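Local atomic coordinates of leucine--tRNA ligase (Agrobacterium radiobacter, PDB entry 5AH5), a protein that probably attaches L-leucine to tRNA(Leu) at the expense of ATP, and is captured here with tRNA and a leucyl-adenylate analogue. Residues D198-D203 / I540-H545; D648-E653 / P701-G706; L710-L715 / E724-L729. All blocks are in the same frame, centred on the assembly; numbering follows the deposited sequence.

How the contacts relate
Contact 1 is the first to close along the chain: it brings helix 197-202 against helix 533-546 and thereby closes a loop of more than 330 residues, joining the two portions of the class I catalytic region that flank the editing domain in sequence. The chain then enters its helical anticodon-binding part, where contact 2 sets the loop 648-653 against the start of helix 701-715. Contact 3 uses the far end of that same helix, after which the chain turns back as helix 720-729. The three loops follow in series, neither nested nor crossed. Contacts 2 and 3 have centres about 18 Å apart, whereas the centre of contact 1 lies about 56 Å from that of contact 2 and about 45 Å from that of contact 3.

Contact 1 (D198-D203 / I540-H545); sequences DRLLDD and ITKVLH
Lys-542 reaches Asp-203 with a chain that is extended through chi2 and chi3 and turns at its last bond (chi4 -52°), which swings NZ toward the carboxylate. Asp-203 approaches from the opposite direction, its CG set beside the backbone N (chi1 -60°), and presents OD2 to the ammonium group. The resulting salt bridge measures 2.8 Å between Lys-542 NZ and Asp-203 OD2, and uses the anti lone pair of OD2, the one directed away from the other carboxylate oxygen. The same oxygen lies 3.0 Å from Arg-199 O, two acceptors that sit close without a hydrogen bond.

The aliphatic part of the lysine is flanked by two neighbouring side chains of helix 197-202. Leu-200 brings the methyl CD2 to 4.0 Å from Lys-542 CE. Arg-199 slides past the lysine in the opposite direction, so that its NH1 comes to lie 3.8 Å from Lys-542 CB while its guanidinium carries on to a salt bridge with Asp-546, just beyond the segment. The two cationic ends are thus kept apart, with 5.5 Å between Arg-199 NH1 and Lys-542 NZ.

Helix 533-546 connects strands 520-524 and 556-560, adjacent and parallel in the sheet of the Rossmann-type catalytic core, and so forms the helical limb of a beta-alpha-beta crossover. Asp-553 and Glu-554, in the loop that follows it, also form salt bridges with Lys-542 NZ.

Three carboxylates therefore converge on one largely buried ammonium group, an arrangement that would be expected to stabilise the charged lysine and that makes it one of the electrostatic links, beside Arg-199 with Asp-546, between the 198-203 segment and the crossover.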
ATOM      1  N   ASP B 198      11.353  16.873  -2.564  1.00 34.48           N
ATOM      2  CA  ASP B 198      10.356  17.913  -2.700  1.00 42.09           C
ATOM      3  C   ASP B 198       9.099  17.460  -3.466  1.00 43.08           C
ATOM      4  O   ASP B 198       7.992  17.763  -3.063  1.00 46.21           O
ATOM      5  CB  ASP B 198      10.953  19.147  -3.405  1.00 45.38           C
ATOM      6  CG  ASP B 198      11.726  20.065  -2.458  1.00 43.21           C
ATOM      7  OD1 ASP B 198      11.626  19.957  -1.208  1.00 46.45           O
ATOM      8  OD2 ASP B 198      12.406  20.944  -3.002  1.00 48.30           O
ATOM      9  N   ARG B 199       9.284  16.774  -4.585  1.00 41.31           N
ATOM     10  CA  ARG B 199       8.168  16.233  -5.321  1.00 41.68           C
ATOM     11  C   ARG B 199       7.402  15.119  -4.626  1.00 42.78           C
ATOM     12  O   ARG B 199       6.185  15.022  -4.798  1.00 39.37           O
ATOM     13  CB  ARG B 199       8.643  15.682  -6.607  1.00 44.28           C
ATOM     14  CG  ARG B 199       9.003  16.716  -7.632  1.00 47.65           C
ATOM     15  CD  ARG B 199       8.752  16.078  -8.976  1.00 50.41           C
ATOM     16  NE  ARG B 199       9.938  15.836  -9.703  1.00 52.49           N
ATOM     17  CZ  ARG B 199      10.040  14.982 -10.713  1.00 55.66           C
ATOM     18  NH1 ARG B 199       9.034  14.181 -11.097  1.00 46.79           N
ATOM     19  NH2 ARG B 199      11.225  14.903 -11.311  1.00 56.09           N
ATOM     20  N   LEU B 200       8.120  14.263  -3.903  1.00 38.46           N
ATOM     21  CA  LEU B 200       7.509  13.258  -3.061  1.00 37.42           C
ATOM     22  C   LEU B 200       6.627  13.905  -1.964  1.00 39.30           C
ATOM     23  O   LEU B 200       5.534  13.430  -1.664  1.00 42.41           O
ATOM     24  CB  LEU B 200       8.598  12.387  -2.405  1.00 36.86           C
ATOM     25  CG  LEU B 200       9.340  11.443  -3.360  1.00 41.62           C
ATOM     26  CD1 LEU B 200      10.548  10.813  -2.650  1.00 40.93           C
ATOM     27  CD2 LEU B 200       8.384  10.389  -3.950  1.00 38.06           C
ATOM     28  N   LEU B 201       7.109  14.986  -1.382  1.00 41.27           N
ATOM     29  CA  LEU B 201       6.414  15.662  -0.302  1.00 46.55           C
ATOM     30  C   LEU B 201       5.214  16.459  -0.844  1.00 48.33           C
ATOM     31  O   LEU B 201       4.103  16.227  -0.428  1.00 42.48           O
ATOM     32  CB  LEU B 201       7.401  16.573   0.432  1.00 53.02           C
ATOM     33  CG  LEU B 201       6.917  17.309   1.666  1.00 62.14           C
ATOM     34  CD1 LEU B 201       6.234  16.366   2.657  1.00 62.14           C
ATOM     35  CD2 LEU B 201       8.095  18.025   2.305  1.00 63.12           C
ATOM     36  N   ASP B 202       5.438  17.342  -1.818  1.00 47.95           N
ATOM     37  CA  ASP B 202       4.361  18.165  -2.383  1.00 45.66           C
ATOM     38  C   ASP B 202       3.273  17.389  -3.167  1.00 48.41           C
ATOM     39  O   ASP B 202       2.100  17.827  -3.191  1.00 44.80           O
ATOM     40  CB  ASP B 202       4.942  19.276  -3.273  1.00 48.37           C
ATOM     41  CG  ASP B 202       5.961  20.205  -2.525  1.00 51.06           C
ATOM     42  OD1 ASP B 202       6.039  20.173  -1.275  1.00 49.12           O
ATOM     43  OD2 ASP B 202       6.698  20.955  -3.220  1.00 55.65           O
ATOM     44  N   ASP B 203       3.635  16.280  -3.833  1.00 40.98           N
ATOM     45  CA  ASP B 203       2.650  15.528  -4.605  1.00 40.01           C
ATOM     46  C   ASP B 203       1.725  14.700  -3.721  1.00 36.75           C
ATOM     47  O   ASP B 203       0.717  14.225  -4.216  1.00 40.50           O
ATOM     48  CB  ASP B 203       3.273  14.646  -5.702  1.00 42.11           C
ATOM     49  CG  ASP B 203       4.064  15.443  -6.736  1.00 52.52           C
ATOM     50  OD1 ASP B 203       3.925  16.696  -6.797  1.00 52.12           O
ATOM     51  OD2 ASP B 203       4.857  14.800  -7.490  1.00 51.86           O
ATOM     52  N   ILE B 540      10.390   5.764  -7.646  1.00 27.61           N
ATOM     53  CA  ILE B 540      10.914   5.151  -8.884  1.00 31.23           C
ATOM     54  C   ILE B 540       9.966   5.481 -10.029  1.00 28.53           C
ATOM     55  O   ILE B 540      10.416   5.585 -11.179  1.00 27.41           O
ATOM     56  CB  ILE B 540      11.226   3.635  -8.693  1.00 28.78           C
ATOM     57  CG1 ILE B 540      12.503   3.482  -7.857  1.00 32.36           C
ATOM     58  CG2 ILE B 540      11.350   2.834  -9.981  1.00 27.25           C
ATOM     59  CD1 ILE B 540      13.732   4.121  -8.434  1.00 34.13           C
ATOM     60  N   THR B 541       8.683   5.733  -9.715  1.00 27.15           N
ATOM     61  CA  THR B 541       7.718   6.115 -10.759  1.00 25.44           C
ATOM     62  C   THR B 541       8.061   7.482 -11.338  1.00 27.09           C
ATOM     63  O   THR B 541       8.108   7.674 -12.555  1.00 29.54           O
ATOM     64  CB  THR B 541       6.284   5.960 -10.244  1.00 29.62           C
ATOM     65  OG1 THR B 541       6.059   4.561  -9.958  1.00 28.70           O
ATOM     66  CG2 THR B 541       5.241   6.449 -11.310  1.00 28.94           C
ATOM     67  N   LYS B 542       8.430   8.405 -10.467  1.00 29.32           N
ATOM     68  CA  LYS B 542       8.843   9.728 -10.900  1.00 31.22           C
ATOM     69  C   LYS B 542      10.137   9.672 -11.702  1.00 33.06           C
ATOM     70  O   LYS B 542      10.285  10.326 -12.715  1.00 42.24           O
ATOM     71  CB  LYS B 542       8.986  10.628  -9.666  1.00 31.78           C
ATOM     72  CG  LYS B 542       7.634  10.781  -8.921  1.00 32.16           C
ATOM     73  CD  LYS B 542       7.681  11.820  -7.847  1.00 34.35           C
ATOM     74  CE  LYS B 542       6.385  11.913  -7.028  1.00 38.74           C
ATOM     75  NZ  LYS B 542       5.158  12.074  -7.875  1.00 40.03           N
ATOM     76  N   VAL B 543      11.083   8.889 -11.237  1.00 33.31           N
ATOM     77  CA  VAL B 543      12.341   8.702 -11.956  1.00 34.80           C
ATOM     78  C   VAL B 543      12.042   8.168 -13.361  1.00 31.26           C
ATOM     79  O   VAL B 543      12.494   8.750 -14.330  1.00 32.80           O
ATOM     80  CB  VAL B 543      13.322   7.771 -11.182  1.00 32.25           C
ATOM     81  CG1 VAL B 543      14.518   7.415 -12.056  1.00 37.76           C
ATOM     82  CG2 VAL B 543      13.795   8.449  -9.935  1.00 31.00           C
ATOM     83  N   LEU B 544      11.255   7.094 -13.465  1.00 28.12           N
ATOM     84  CA  LEU B 544      10.978   6.509 -14.750  1.00 30.24           C
ATOM     85  C   LEU B 544      10.146   7.416 -15.644  1.00 34.62           C
ATOM     86  O   LEU B 544      10.277   7.375 -16.883  1.00 32.91           O
ATOM     87  CB  LEU B 544      10.301   5.107 -14.609  1.00 33.59           C
ATOM     88  CG  LEU B 544      11.124   4.032 -13.879  1.00 32.96           C
ATOM     89  CD1 LEU B 544      10.265   2.807 -13.558  1.00 34.69           C
ATOM     90  CD2 LEU B 544      12.367   3.645 -14.687  1.00 35.90           C
ATOM     91  N   HIS B 545       9.289   8.223 -15.032  1.00 36.26           N
ATOM     92  CA  HIS B 545       8.542   9.268 -15.746  1.00 37.17           C
ATOM     93  C   HIS B 545       9.541  10.244 -16.373  1.00 35.11           C
ATOM     94  O   HIS B 545       9.648  10.329 -17.606  1.00 32.05           O
ATOM     95  CB  HIS B 545       7.571   9.967 -14.783  1.00 38.29           C
ATOM     96  CG  HIS B 545       6.796  11.096 -15.380  1.00 41.90           C
ATOM     97  ND1 HIS B 545       6.276  12.112 -14.612  1.00 50.59           N
ATOM     98  CD2 HIS B 545       6.435  11.370 -16.651  1.00 45.31           C
ATOM     99  CE1 HIS B 545       5.623  12.962 -15.385  1.00 49.84           C
ATOM    100  NE2 HIS B 545       5.699  12.530 -16.625  1.00 45.33           N
TER

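Contact 2 (D648-E653 / P701-G706); sequences DDCENE and PTVLAG
The loop leading into helix 653-674, a long helix of the anticodon-binding region, rests on the first turn of helix 701-715, where Asp-649 meets Thr-702 and Val-703. The backbones come close, with 6.0 Å between Asp-649 CA and Val-703 CA.

The side chains of Asp-649 and Thr-702 meet at about a right angle. Thr-702 CG2, anti to the backbone N of its own residue, lies over the flat side of the carboxylate, nearly above its central carbon: it is 3.4 Å from Asp-649 CG and 3.3 Å from Asp-649 OD1. The threonine thus offers the acid its methyl branch, and the approach is van der Waals packing across the plane of the group. Asp-649 OD2 accepts the backbone N-H of Cys-646, on the aspartate's own side of the contact, and this ties the carboxylate back to the chain three residues earlier.

Three residues after Asp-649, the chain reaches a helix start. Asn-652 occupies the N-cap of helix 653-674, and its OD1 takes up the backbone N of Asp-655 and, more weakly, that of Glu-654. Asp-655 in turn accepts the N-H of Glu-651 through OD2, so the loop is pinned from both directions immediately before the helix.

Val-703 packs against the backbone of Asp-649. Its CG2 branch, beside the backbone N (CG1 takes the anti position, chi1 171°), stands 3.4 Å from Asp-649 O and 4.0 Å from Asp-649 CB. The sulfur of Cys-650 gives a looser apolar touch, 4.4 Å from Val-703 CG2; the Cys-650 side chain starts away from helix 701-715 and packs against Asp-655, Arg-656 and Ala-659 of helix 653-674.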
ATOM      1  N   ASP B 648     -43.437  -4.658 -16.595  1.00 46.74           N
ATOM      2  CA  ASP B 648     -44.539  -5.559 -17.041  1.00 55.30           C
ATOM      3  C   ASP B 648     -44.660  -6.894 -16.309  1.00 54.61           C
ATOM      4  O   ASP B 648     -45.687  -7.549 -16.409  1.00 50.41           O
ATOM      5  CB  ASP B 648     -44.451  -5.852 -18.569  1.00 60.27           C
ATOM      6  CG  ASP B 648     -44.790  -4.626 -19.450  1.00 62.43           C
ATOM      7  OD1 ASP B 648     -45.062  -3.528 -18.896  1.00 59.02           O
ATOM      8  OD2 ASP B 648     -44.771  -4.770 -20.704  1.00 65.37           O
ATOM      9  N   ASP B 649     -43.611  -7.336 -15.626  1.00 57.06           N
ATOM     10  CA  ASP B 649     -43.705  -8.532 -14.780  1.00 49.26           C
ATOM     11  C   ASP B 649     -44.516  -8.280 -13.462  1.00 41.18           C
ATOM     12  O   ASP B 649     -45.050  -9.217 -12.886  1.00 41.59           O
ATOM     13  CB  ASP B 649     -42.299  -9.052 -14.408  1.00 55.65           C
ATOM     14  CG  ASP B 649     -41.341  -9.275 -15.646  1.00 58.89           C
ATOM     15  OD1 ASP B 649     -41.780  -9.761 -16.710  1.00 52.66           O
ATOM     16  OD2 ASP B 649     -40.114  -8.999 -15.503  1.00 50.26           O
ATOM     17  N   CYS B 650     -44.515  -7.051 -12.955  1.00 41.49           N
ATOM     18  CA  CYS B 650     -45.177  -6.685 -11.712  1.00 51.21           C
ATOM     19  C   CYS B 650     -46.727  -6.541 -11.857  1.00 58.34           C
ATOM     20  O   CYS B 650     -47.235  -5.542 -12.396  1.00 51.63           O
ATOM     21  CB  CYS B 650     -44.608  -5.358 -11.193  1.00 54.07           C
ATOM     22  SG  CYS B 650     -42.847  -5.424 -10.784  1.00 57.25           S
ATOM     23  N   GLU B 651     -47.441  -7.531 -11.334  1.00 59.93           N
ATOM     24  CA  GLU B 651     -48.895  -7.555 -11.332  1.00 67.20           C
ATOM     25  C   GLU B 651     -49.558  -6.905 -10.123  1.00 68.73           C
ATOM     26  O   GLU B 651     -50.781  -6.871 -10.060  1.00 69.09           O
ATOM     27  CB  GLU B 651     -49.376  -9.002 -11.519  1.00 67.71           C
ATOM     28  CG  GLU B 651     -49.499  -9.339 -13.004  1.00 76.16           C
ATOM     29  CD  GLU B 651     -49.139 -10.765 -13.367  1.00 80.27           C
ATOM     30  OE1 GLU B 651     -49.112 -11.650 -12.486  1.00 87.30           O
ATOM     31  OE2 GLU B 651     -48.880 -10.997 -14.568  1.00 86.22           O
ATOM     32  N   ASN B 652     -48.780  -6.352  -9.192  1.00 68.19           N
ATOM     33  CA  ASN B 652     -49.352  -5.710  -8.000  1.00 64.27           C
ATOM     34  C   ASN B 652     -48.331  -4.893  -7.189  1.00 72.36           C
ATOM     35  O   ASN B 652     -47.158  -4.718  -7.599  1.00 60.00           O
ATOM     36  CB  ASN B 652     -49.987  -6.787  -7.105  1.00 58.44           C
ATOM     37  CG  ASN B 652     -48.974  -7.755  -6.579  1.00 60.83           C
ATOM     38  OD1 ASN B 652     -47.994  -7.362  -5.939  1.00 55.70           O
ATOM     39  ND2 ASN B 652     -49.188  -9.026  -6.846  1.00 55.83           N
ATOM     40  N   GLU B 653     -48.782  -4.461  -6.008  1.00 75.33           N
ATOM     41  CA  GLU B 653     -48.009  -3.641  -5.066  1.00 70.44           C
ATOM     42  C   GLU B 653     -46.848  -4.420  -4.397  1.00 68.16           C
ATOM     43  O   GLU B 653     -45.792  -3.818  -4.063  1.00 49.23           O
ATOM     44  CB  GLU B 653     -48.928  -3.056  -3.979  1.00 73.89           C
ATOM     45  CG  GLU B 653     -50.246  -2.434  -4.485  1.00 85.18           C
ATOM     46  CD  GLU B 653     -51.478  -3.356  -4.395  1.00 82.13           C
ATOM     47  OE1 GLU B 653     -51.867  -3.693  -3.257  1.00 80.32           O
ATOM     48  OE2 GLU B 653     -52.067  -3.725  -5.456  1.00 77.72           O
ATOM     49  N   PRO B 701     -44.658 -15.448 -10.119  1.00 51.84           N
ATOM     50  CA  PRO B 701     -43.546 -16.319 -10.487  1.00 55.71           C
ATOM     51  C   PRO B 701     -42.378 -15.593 -11.209  1.00 55.80           C
ATOM     52  O   PRO B 701     -41.217 -15.714 -10.808  1.00 51.02           O
ATOM     53  CB  PRO B 701     -44.196 -17.323 -11.433  1.00 53.46           C
ATOM     54  CG  PRO B 701     -45.615 -17.400 -10.989  1.00 55.62           C
ATOM     55  CD  PRO B 701     -45.955 -16.134 -10.262  1.00 54.62           C
ATOM     56  N   THR B 702     -42.713 -14.801 -12.221  1.00 50.62           N
ATOM     57  CA  THR B 702     -41.717 -14.147 -13.044  1.00 47.90           C
ATOM     58  C   THR B 702     -40.905 -13.148 -12.211  1.00 45.95           C
ATOM     59  O   THR B 702     -39.696 -13.040 -12.416  1.00 42.82           O
ATOM     60  CB  THR B 702     -42.354 -13.530 -14.324  1.00 48.63           C
ATOM     61  OG1 THR B 702     -42.789 -14.584 -15.206  1.00 50.59           O
ATOM     62  CG2 THR B 702     -41.376 -12.636 -15.082  1.00 54.22           C
ATOM     63  N   VAL B 703     -41.546 -12.462 -11.268  1.00 38.39           N
ATOM     64  CA  VAL B 703     -40.863 -11.494 -10.413  1.00 42.29           C
ATOM     65  C   VAL B 703     -39.882 -12.205  -9.475  1.00 42.88           C
ATOM     66  O   VAL B 703     -38.831 -11.638  -9.121  1.00 36.78           O
ATOM     67  CB  VAL B 703     -41.849 -10.678  -9.562  1.00 42.67           C
ATOM     68  CG1 VAL B 703     -41.122  -9.838  -8.520  1.00 42.04           C
ATOM     69  CG2 VAL B 703     -42.705  -9.797 -10.468  1.00 47.95           C
ATOM     70  N   LEU B 704     -40.287 -13.390  -9.030  1.00 38.81           N
ATOM     71  CA  LEU B 704     -39.524 -14.165  -8.100  1.00 43.67           C
ATOM     72  C   LEU B 704     -38.364 -14.841  -8.824  1.00 38.16           C
ATOM     73  O   LEU B 704     -37.283 -14.819  -8.324  1.00 42.03           O
ATOM     74  CB  LEU B 704     -40.381 -15.221  -7.421  1.00 44.38           C
ATOM     75  CG  LEU B 704     -39.628 -16.121  -6.435  1.00 46.73           C
ATOM     76  CD1 LEU B 704     -39.016 -15.287  -5.312  1.00 47.39           C
ATOM     77  CD2 LEU B 704     -40.512 -17.232  -5.887  1.00 50.53           C
ATOM     78  N   ALA B 705     -38.583 -15.430  -9.979  1.00 37.93           N
ATOM     79  CA  ALA B 705     -37.456 -15.985 -10.752  1.00 40.10           C
ATOM     80  C   ALA B 705     -36.407 -14.888 -11.096  1.00 41.22           C
ATOM     81  O   ALA B 705     -35.188 -15.091 -10.945  1.00 40.89           O
ATOM     82  CB  ALA B 705     -37.929 -16.664 -12.004  1.00 37.01           C
ATOM     83  N   GLY B 706     -36.882 -13.727 -11.502  1.00 32.98           N
ATOM     84  CA  GLY B 706     -36.024 -12.572 -11.759  1.00 32.60           C
ATOM     85  C   GLY B 706     -35.242 -12.061 -10.567  1.00 37.86           C
ATOM     86  O   GLY B 706     -34.099 -11.589 -10.726  1.00 30.75           O
TER

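Contact 3 (L710-L715 / E724-L729); sequences LLVRLL and EELWAL
Val-712 spreads its two methyls over neighbouring residues of the opposing helix. CG2 lies 3.9 Å from Leu-726 CB and almost as near to that residue's CD1, whereas CG1 comes within 4.1 Å of both Trp-727 CB and Trp-727 CE3. The valine is rotated well off a staggered conformation (chi1 141°), which places one methyl against each partner.

Trp-727 has its CG anti to the backbone N, and this carries the six-membered part of the indole across to helix 701-715. There it meets the aliphatic stem of Arg-713: Arg-713 CG is 3.8 Å from Trp-727 CZ3, and Arg-713 CD is 4.1 Å from Trp-727 CH2. The stem approaches the ring obliquely, and the contact is made by these two methylenes. The guanidinium plane is inclined 49° to the indole.

A second shell of polar partners fixes the two larger groups. Beyond the tryptophan, the arginine gives NH2 to Ile-643 O and to a salt bridge with Glu-644, and NH1 to Pro-740 O; this buried charge is thereby well supplied with acceptors. The indole N-H is taken by Ser-734 OG, which helps to set the ring's orientation. On the apolar side, Val-712 and Leu-726 both pack on Phe-630 of helix 617-632, a third helix lying against the pair.

The local axes run nearly antiparallel, 156° between their directions and 9.7 Å apart at closest approach. Helices 701-715 and 720-729, joined by a four-residue turn, thus form an antiparallel helical hairpin in the alpha-helical bundle characteristic of the anticodon-binding domains of the class Ia synthetases, to which the leucine enzyme belongs.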
ATOM      1  N   LEU B 710     -31.304 -12.343 -10.041  1.00 32.05           N
ATOM      2  CA  LEU B 710     -30.648 -11.094  -9.755  1.00 34.93           C
ATOM      3  C   LEU B 710     -29.796 -11.198  -8.489  1.00 35.40           C
ATOM      4  O   LEU B 710     -28.689 -10.682  -8.465  1.00 34.63           O
ATOM      5  CB  LEU B 710     -31.682 -10.002  -9.667  1.00 41.72           C
ATOM      6  CG  LEU B 710     -31.399  -8.553  -9.995  1.00 50.19           C
ATOM      7  CD1 LEU B 710     -30.738  -8.388 -11.369  1.00 54.81           C
ATOM      8  CD2 LEU B 710     -32.725  -7.766  -9.926  1.00 51.19           C
ATOM      9  N   LEU B 711     -30.304 -11.897  -7.470  1.00 32.81           N
ATOM     10  CA  LEU B 711     -29.629 -12.118  -6.212  1.00 32.21           C
ATOM     11  C   LEU B 711     -28.252 -12.810  -6.441  1.00 31.24           C
ATOM     12  O   LEU B 711     -27.274 -12.409  -5.873  1.00 29.51           O
ATOM     13  CB  LEU B 711     -30.480 -13.033  -5.297  1.00 35.53           C
ATOM     14  CG  LEU B 711     -29.920 -13.434  -3.933  1.00 37.98           C
ATOM     15  CD1 LEU B 711     -29.434 -12.208  -3.234  1.00 42.05           C
ATOM     16  CD2 LEU B 711     -30.940 -14.158  -3.074  1.00 42.69           C
ATOM     17  N   VAL B 712     -28.242 -13.854  -7.247  1.00 30.14           N
ATOM     18  CA  VAL B 712     -27.010 -14.618  -7.557  1.00 34.36           C
ATOM     19  C   VAL B 712     -26.027 -13.813  -8.423  1.00 36.19           C
ATOM     20  O   VAL B 712     -24.774 -13.990  -8.308  1.00 35.60           O
ATOM     21  CB  VAL B 712     -27.433 -15.969  -8.122  1.00 38.54           C
ATOM     22  CG1 VAL B 712     -26.567 -16.464  -9.255  1.00 48.71           C
ATOM     23  CG2 VAL B 712     -27.461 -16.958  -6.976  1.00 39.59           C
ATOM     24  N   ARG B 713     -26.556 -12.921  -9.269  1.00 31.18           N
ATOM     25  CA  ARG B 713     -25.703 -12.008 -10.001  1.00 30.73           C
ATOM     26  C   ARG B 713     -24.949 -11.058  -9.097  1.00 30.77           C
ATOM     27  O   ARG B 713     -23.740 -10.870  -9.251  1.00 30.63           O
ATOM     28  CB  ARG B 713     -26.435 -11.256 -11.052  1.00 29.46           C
ATOM     29  CG  ARG B 713     -26.945 -12.149 -12.144  1.00 32.04           C
ATOM     30  CD  ARG B 713     -27.020 -11.386 -13.439  1.00 39.22           C
ATOM     31  NE  ARG B 713     -28.257 -10.742 -13.672  1.00 40.31           N
ATOM     32  CZ  ARG B 713     -28.474  -9.709 -14.498  1.00 45.63           C
ATOM     33  NH1 ARG B 713     -27.519  -9.050 -15.179  1.00 40.29           N
ATOM     34  NH2 ARG B 713     -29.721  -9.298 -14.598  1.00 45.28           N
ATOM     35  N   LEU B 714     -25.630 -10.510  -8.105  1.00 29.05           N
ATOM     36  CA  LEU B 714     -24.975  -9.608  -7.142  1.00 28.83           C
ATOM     37  C   LEU B 714     -24.019 -10.341  -6.157  1.00 25.03           C
ATOM     38  O   LEU B 714     -23.129  -9.747  -5.645  1.00 24.75           O
ATOM     39  CB  LEU B 714     -26.027  -8.827  -6.319  1.00 29.63           C
ATOM     40  CG  LEU B 714     -26.957  -7.947  -7.208  1.00 31.53           C
ATOM     41  CD1 LEU B 714     -28.170  -7.427  -6.388  1.00 31.75           C
ATOM     42  CD2 LEU B 714     -26.196  -6.796  -7.846  1.00 29.38           C
ATOM     43  N   LEU B 715     -24.334 -11.574  -5.826  1.00 22.31           N
ATOM     44  CA  LEU B 715     -23.631 -12.378  -4.884  1.00 24.41           C
ATOM     45  C   LEU B 715     -22.297 -12.910  -5.489  1.00 28.18           C
ATOM     46  O   LEU B 715     -21.358 -13.083  -4.753  1.00 26.93           O
ATOM     47  CB  LEU B 715     -24.507 -13.574  -4.459  1.00 23.18           C
ATOM     48  CG  LEU B 715     -23.906 -14.504  -3.460  1.00 25.76           C
ATOM     49  CD1 LEU B 715     -23.598 -13.826  -2.170  1.00 26.69           C
ATOM     50  CD2 LEU B 715     -24.737 -15.775  -3.284  1.00 29.22           C
ATOM     51  N   GLU B 724     -22.265 -19.705  -9.438  1.00 28.83           N
ATOM     52  CA  GLU B 724     -22.301 -20.436 -10.675  1.00 28.71           C
ATOM     53  C   GLU B 724     -23.155 -21.651 -10.484  1.00 28.86           C
ATOM     54  O   GLU B 724     -23.919 -21.984 -11.376  1.00 34.39           O
ATOM     55  CB  GLU B 724     -20.892 -20.888 -11.173  1.00 26.20           C
ATOM     56  CG  GLU B 724     -19.957 -19.768 -11.578  1.00 28.43           C
ATOM     57  CD  GLU B 724     -20.391 -18.937 -12.787  1.00 31.63           C
ATOM     58  OE1 GLU B 724     -21.377 -19.326 -13.415  1.00 30.24           O
ATOM     59  OE2 GLU B 724     -19.798 -17.830 -13.061  1.00 30.37           O
ATOM     60  N   GLU B 725     -23.045 -22.313  -9.335  1.00 25.75           N
ATOM     61  CA  GLU B 725     -23.800 -23.535  -9.134  1.00 29.71           C
ATOM     62  C   GLU B 725     -25.309 -23.204  -9.243  1.00 32.76           C
ATOM     63  O   GLU B 725     -26.061 -23.899  -9.906  1.00 30.91           O
ATOM     64  CB  GLU B 725     -23.502 -24.113  -7.728  1.00 32.43           C
ATOM     65  CG  GLU B 725     -24.104 -25.477  -7.397  1.00 32.27           C
ATOM     66  CD  GLU B 725     -23.337 -26.658  -7.978  1.00 38.97           C
ATOM     67  OE1 GLU B 725     -22.212 -26.501  -8.523  1.00 38.70           O
ATOM     68  OE2 GLU B 725     -23.844 -27.779  -7.833  1.00 44.92           O
ATOM     69  N   LEU B 726     -25.732 -22.160  -8.543  1.00 30.63           N
ATOM     70  CA  LEU B 726     -27.165 -21.830  -8.462  1.00 32.01           C
ATOM     71  C   LEU B 726     -27.685 -21.332  -9.785  1.00 34.09           C
ATOM     72  O   LEU B 726     -28.727 -21.798 -10.249  1.00 37.12           O
ATOM     73  CB  LEU B 726     -27.401 -20.811  -7.374  1.00 30.65           C
ATOM     74  CG  LEU B 726     -27.114 -21.427  -6.019  1.00 31.46           C
ATOM     75  CD1 LEU B 726     -27.312 -20.382  -4.922  1.00 32.79           C
ATOM     76  CD2 LEU B 726     -27.942 -22.673  -5.774  1.00 31.24           C
ATOM     77  N   TRP B 727     -26.921 -20.453 -10.424  1.00 33.22           N
ATOM     78  CA  TRP B 727     -27.211 -20.026 -11.808  1.00 36.28           C
ATOM     79  C   TRP B 727     -27.474 -21.185 -12.743  1.00 37.93           C
ATOM     80  O   TRP B 727     -28.533 -21.198 -13.438  1.00 35.77           O
ATOM     81  CB  TRP B 727     -26.059 -19.186 -12.320  1.00 35.86           C
ATOM     82  CG  TRP B 727     -26.177 -18.498 -13.643  1.00 35.78           C
ATOM     83  CD1 TRP B 727     -25.511 -18.831 -14.776  1.00 40.12           C
ATOM     84  CD2 TRP B 727     -26.844 -17.292 -13.921  1.00 34.79           C
ATOM     85  NE1 TRP B 727     -25.754 -17.934 -15.762  1.00 36.80           N
ATOM     86  CE2 TRP B 727     -26.543 -16.944 -15.257  1.00 37.73           C
ATOM     87  CE3 TRP B 727     -27.682 -16.458 -13.177  1.00 31.95           C
ATOM     88  CZ2 TRP B 727     -27.098 -15.819 -15.888  1.00 39.69           C
ATOM     89  CZ3 TRP B 727     -28.182 -15.327 -13.766  1.00 36.17           C
ATOM     90  CH2 TRP B 727     -27.921 -15.019 -15.121  1.00 39.36           C
ATOM     91  N   ALA B 728     -26.560 -22.163 -12.740  1.00 32.78           N
ATOM     92  CA  ALA B 728     -26.734 -23.372 -13.553  1.00 37.52           C
ATOM     93  C   ALA B 728     -27.918 -24.213 -13.133  1.00 38.93           C
ATOM     94  O   ALA B 728     -28.654 -24.719 -13.987  1.00 34.65           O
ATOM     95  CB  ALA B 728     -25.486 -24.257 -13.554  1.00 37.03           C
ATOM     96  N   LEU B 729     -28.064 -24.423 -11.829  1.00 37.38           N
ATOM     97  CA  LEU B 729     -29.203 -25.157 -11.318  1.00 40.72           C
ATOM     98  C   LEU B 729     -30.561 -24.505 -11.771  1.00 40.39           C
ATOM     99  O   LEU B 729     -31.507 -25.185 -12.128  1.00 37.59           O
ATOM    100  CB  LEU B 729     -29.119 -25.235  -9.823  1.00 39.72           C
ATOM    101  CG  LEU B 729     -30.200 -26.025  -9.107  1.00 43.76           C
ATOM    102  CD1 LEU B 729     -30.020 -27.530  -9.340  1.00 46.52           C
ATOM    103  CD2 LEU B 729     -30.169 -25.652  -7.620  1.00 44.46           C
TER